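Local structure of peroxiredoxin (Akkermansia muciniphila, 6KHX) at the interface of chains A and B and the interface of chains A and C. The protein reduces peroxides, probably hydrogen peroxide and organic hydroperoxides, as a typical 2-Cys peroxiredoxin that relies on a reactive cysteine thiol. Sequence-based numbering; all coordinates share one arbitrary frame. Chains: chain A/B/C, Peroxiredoxin.

Contact 1: the interface of chains A and B. Residues chain A 128, 130, 132; chain B 106, 108.
A:Val130 lies against B:Asn106 and B:Thr108, its forked side chain passing at a slant over the two of them. Its CB is 3.9 Å from ND2, the amide nitrogen of B:Asn106. From there the branches part. CG1 stands anti to the backbone N (chi1 172°), which carries it to the B:Asn106 amide, 3.5 Å from ND2 and a little farther from CG. CG2 turns the other way and meets the methyl CG2 of B:Thr108 at 3.9 Å. A valine suits this place because its two methyls diverge straight from CB and can serve two neighbours at once without needing a long chain.

The polar tie lies just beyond. ND2 of B:Asn106 donates a hydrogen bond to the backbone carbonyl O of A:Gly132, at 2.9 Å and 154° at the hydrogen. The donor lies in the plane of that carbonyl, while the acceptor sits slightly out of the plane of the asparagine amide. This bond defines which end of the amide faces A:Gly132: the N-H end is turned to the carbonyl and OD1 is kept farther off. Asparagine thus offers a donor to the main chain together with a flat surface for CG1. The methyl of B:Thr108 also approaches the carbonyl O of A:Val128 at 3.6 Å, although A:Val128 is poorly ordered and this end of the patch is less certain.

In chain A the contact runs along strand 128-131 into the loop at A:Gly132; in chain B it is formed by the loop at B:Asn106 and the start of helix 108-112, with a two-fold related twin elsewhere in the interface.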
loop_
_atom_site.group_PDB
_atom_site.type_symbol
_atom_site.label_atom_id
_atom_site.label_comp_id
_atom_site.label_asym_id
_atom_site.label_seq_id
_atom_site.Cartn_x
_atom_site.Cartn_y
_atom_site.Cartn_z
ATOM N N VAL A 128 -1.843 23.157 1.887
ATOM C CA VAL A 128 -0.608 23.344 1.134
ATOM C C VAL A 128 0.044 24.646 1.579
ATOM O O VAL A 128 -0.557 25.721 1.460
ATOM C CB VAL A 128 -0.866 23.331 -0.379
ATOM C CG1 VAL A 128 0.391 23.739 -1.125
ATOM C CG2 VAL A 128 -1.318 21.946 -0.813
ATOM N N VAL A 130 3.384 27.302 1.173
ATOM C CA VAL A 130 4.235 27.739 0.073
ATOM C C VAL A 130 5.344 28.631 0.602
ATOM O O VAL A 130 5.080 29.629 1.283
ATOM C CB VAL A 130 3.422 28.485 -1.004
ATOM C CG1 VAL A 130 4.353 29.105 -2.036
ATOM C CG2 VAL A 130 2.434 27.543 -1.666
ATOM N N GLY A 132 8.095 31.302 -0.475
ATOM C CA GLY A 132 8.311 32.229 -1.566
ATOM C C GLY A 132 7.031 32.574 -2.308
ATOM O O GLY A 132 5.910 32.263 -1.884
ATOM N N ASN B 106 -0.229 33.739 -3.570
ATOM C CA ASN B 106 -0.132 32.291 -3.692
ATOM C C ASN B 106 -1.475 31.589 -3.572
ATOM O O ASN B 106 -1.523 30.362 -3.702
ATOM C CB ASN B 106 0.821 31.738 -2.633
ATOM C CG ASN B 106 2.242 32.163 -2.859
ATOM O OD1 ASN B 106 2.657 32.396 -3.993
ATOM N ND2 ASN B 106 2.999 32.281 -1.780
ATOM N N THR B 108 -3.049 30.850 -1.024
ATOM C CA THR B 108 -3.153 29.988 0.156
ATOM C C THR B 108 -4.104 30.557 1.206
ATOM O O THR B 108 -4.781 29.790 1.901
ATOM C CB THR B 108 -1.777 29.755 0.785
ATOM O OG1 THR B 108 -1.160 31.011 1.097
ATOM C CG2 THR B 108 -0.882 28.959 -0.152
#

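Contact 2: the interface of chains A and C. Residues chain A 4, 150-152; chain C 154-156.
Strand 149-155 of chain A and the same strand of chain C meet edge to edge and antiparallel, with the loop at A:Ile4 alongside and the loop at C:Asp156 continuing the pairing. A:Gln152 and C:Ile154 form a reciprocal backbone pair: the A:Gln152 N donates to the C:Ile154 O at 2.9 Å, and the C:Ile154 N to the A:Gln152 O at 2.8 Å. Farther along, the C:Asp156 N donates to the A:Arg150 O at 2.9 Å.

The side chains reinforce this register. A:Arg150 bends at chi2 (-66°) and runs beside C:Asp156, bringing NH1 of its guanidinium to carboxylate OD2 at 2.8 Å in a hydrogen-bonded salt bridge. The two flat groups are nearly parallel, 11° apart, and the carboxylate approaches the edge of the guanidinium. Arginine fits because its long chain can lie alongside the aspartate and bring NH1 to OD2, while the short aspartate also offers its backbone N to the A:Arg150 carbonyl. A:His151 and C:Asn155 also lie side by side, ring and amide planes 61° apart. ND1 points in the ring plane towards amide OD1 as a hydrogen bond, though the modelled separation is too short to be trusted in detail.

A:Ile4 supplies the apolar component. Its CG1 meets CG2 of C:Ile154 at 3.6 Å, and its CG2 rests on CA of C:Asp156 at 3.7 Å. The branched chain of A:Ile4 thus offers one carbon to C:Ile154 and another to the backbone of C:Asp156, beside the hydrogen-bonded strands.

Within the fold, the paired edges join the sheets of the two subunits across a two-fold axis, as in the dimer characteristic of typical 2-Cys peroxiredoxins.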
loop_
_atom_site.group_PDB
_atom_site.type_symbol
_atom_site.label_atom_id
_atom_site.label_comp_id
_atom_site.label_asym_id
_atom_site.label_seq_id
_atom_site.Cartn_x
_atom_site.Cartn_y
_atom_site.Cartn_z
ATOM N N ILE A 4 12.804 21.035 -24.800
ATOM C CA ILE A 4 13.451 21.058 -26.106
ATOM C C ILE A 4 13.103 19.795 -26.880
ATOM O O ILE A 4 13.304 18.673 -26.399
ATOM C CB ILE A 4 14.968 21.217 -25.945
ATOM C CG1 ILE A 4 15.285 22.551 -25.263
ATOM C CG2 ILE A 4 15.659 21.106 -27.303
ATOM C CD1 ILE A 4 14.862 23.759 -26.072
ATOM N N ARG A 150 12.200 24.827 -29.545
ATOM C CA ARG A 150 13.553 24.718 -30.073
ATOM C C ARG A 150 14.585 25.487 -29.265
ATOM O O ARG A 150 15.787 25.239 -29.426
ATOM C CB ARG A 150 13.594 25.221 -31.522
ATOM C CG ARG A 150 12.673 24.455 -32.446
ATOM C CD ARG A 150 13.122 23.036 -32.611
ATOM N NE ARG A 150 12.148 22.277 -33.382
ATOM C CZ ARG A 150 12.219 20.968 -33.584
ATOM N NH1 ARG A 150 13.230 20.269 -33.077
ATOM N NH2 ARG A 150 11.279 20.360 -34.296
ATOM N N HIS A 151 14.149 26.398 -28.402
ATOM C CA HIS A 151 15.060 27.213 -27.619
ATOM C C HIS A 151 14.314 27.689 -26.386
ATOM O O HIS A 151 13.140 28.067 -26.469
ATOM C CB HIS A 151 15.575 28.408 -28.438
ATOM C CG HIS A 151 16.098 29.542 -27.608
ATOM N ND1 HIS A 151 17.396 29.586 -27.142
ATOM C CD2 HIS A 151 15.499 30.674 -27.164
ATOM C CE1 HIS A 151 17.574 30.696 -26.446
ATOM N NE2 HIS A 151 16.438 31.373 -26.444
ATOM N N GLN A 152 14.987 27.648 -25.242
ATOM C CA GLN A 152 14.396 28.170 -24.025
ATOM C C GLN A 152 15.478 28.821 -23.185
ATOM O O GLN A 152 16.656 28.458 -23.250
ATOM C CB GLN A 152 13.669 27.096 -23.214
ATOM C CG GLN A 152 14.542 25.984 -22.694
ATOM C CD GLN A 152 13.778 25.087 -21.747
ATOM O OE1 GLN A 152 13.254 24.044 -22.151
ATOM N NE2 GLN A 152 13.687 25.500 -20.480
ATOM N N ILE C 154 18.765 26.686 -22.916
ATOM C CA ILE C 154 18.916 25.405 -23.599
ATOM C C ILE C 154 18.508 25.566 -25.054
ATOM O O ILE C 154 17.414 26.059 -25.350
ATOM C CB ILE C 154 18.082 24.286 -22.947
ATOM C CG1 ILE C 154 18.281 24.255 -21.432
ATOM C CG2 ILE C 154 18.451 22.943 -23.563
ATOM C CD1 ILE C 154 17.418 23.236 -20.746
ATOM N N ASN C 155 19.378 25.126 -25.957
ATOM C CA ASN C 155 19.117 25.153 -27.387
ATOM C C ASN C 155 19.023 23.738 -27.938
ATOM O O ASN C 155 19.693 22.815 -27.457
ATOM C CB ASN C 155 20.213 25.917 -28.142
ATOM C CG ASN C 155 20.047 27.417 -28.047
ATOM O OD1 ASN C 155 19.145 27.915 -27.368
ATOM N ND2 ASN C 155 20.914 28.149 -28.734
ATOM N N ASP C 156 18.179 23.581 -28.955
ATOM C CA ASP C 156 18.150 22.346 -29.722
ATOM C C ASP C 156 19.510 22.097 -30.377
ATOM O O ASP C 156 20.328 23.007 -30.547
ATOM C CB ASP C 156 17.042 22.406 -30.770
ATOM C CG ASP C 156 16.711 21.053 -31.347
ATOM O OD1 ASP C 156 17.342 20.058 -30.936
ATOM O OD2 ASP C 156 15.804 20.983 -32.201
#

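The C-alpha centres of contact 1 and contact 2 are about 30 Å apart, and they share no residues or secondary-structure elements of chain A. Chain A therefore meets its two neighbours through separate surfaces, engaging chain B near strand 128-131 and chain C along strand 149-155. Contact 2 joins main chains into a continuous sheet, whereas contact 1 sets side chains of chain B against side chain and backbone of chain A, with no strand pairing among the residues described. Since both interfaces are two-fold symmetric and the deposited assembly holds ten copies, the two probably alternate round a ring of five dimers, contact 2 within each dimer and contact 1 between dimers.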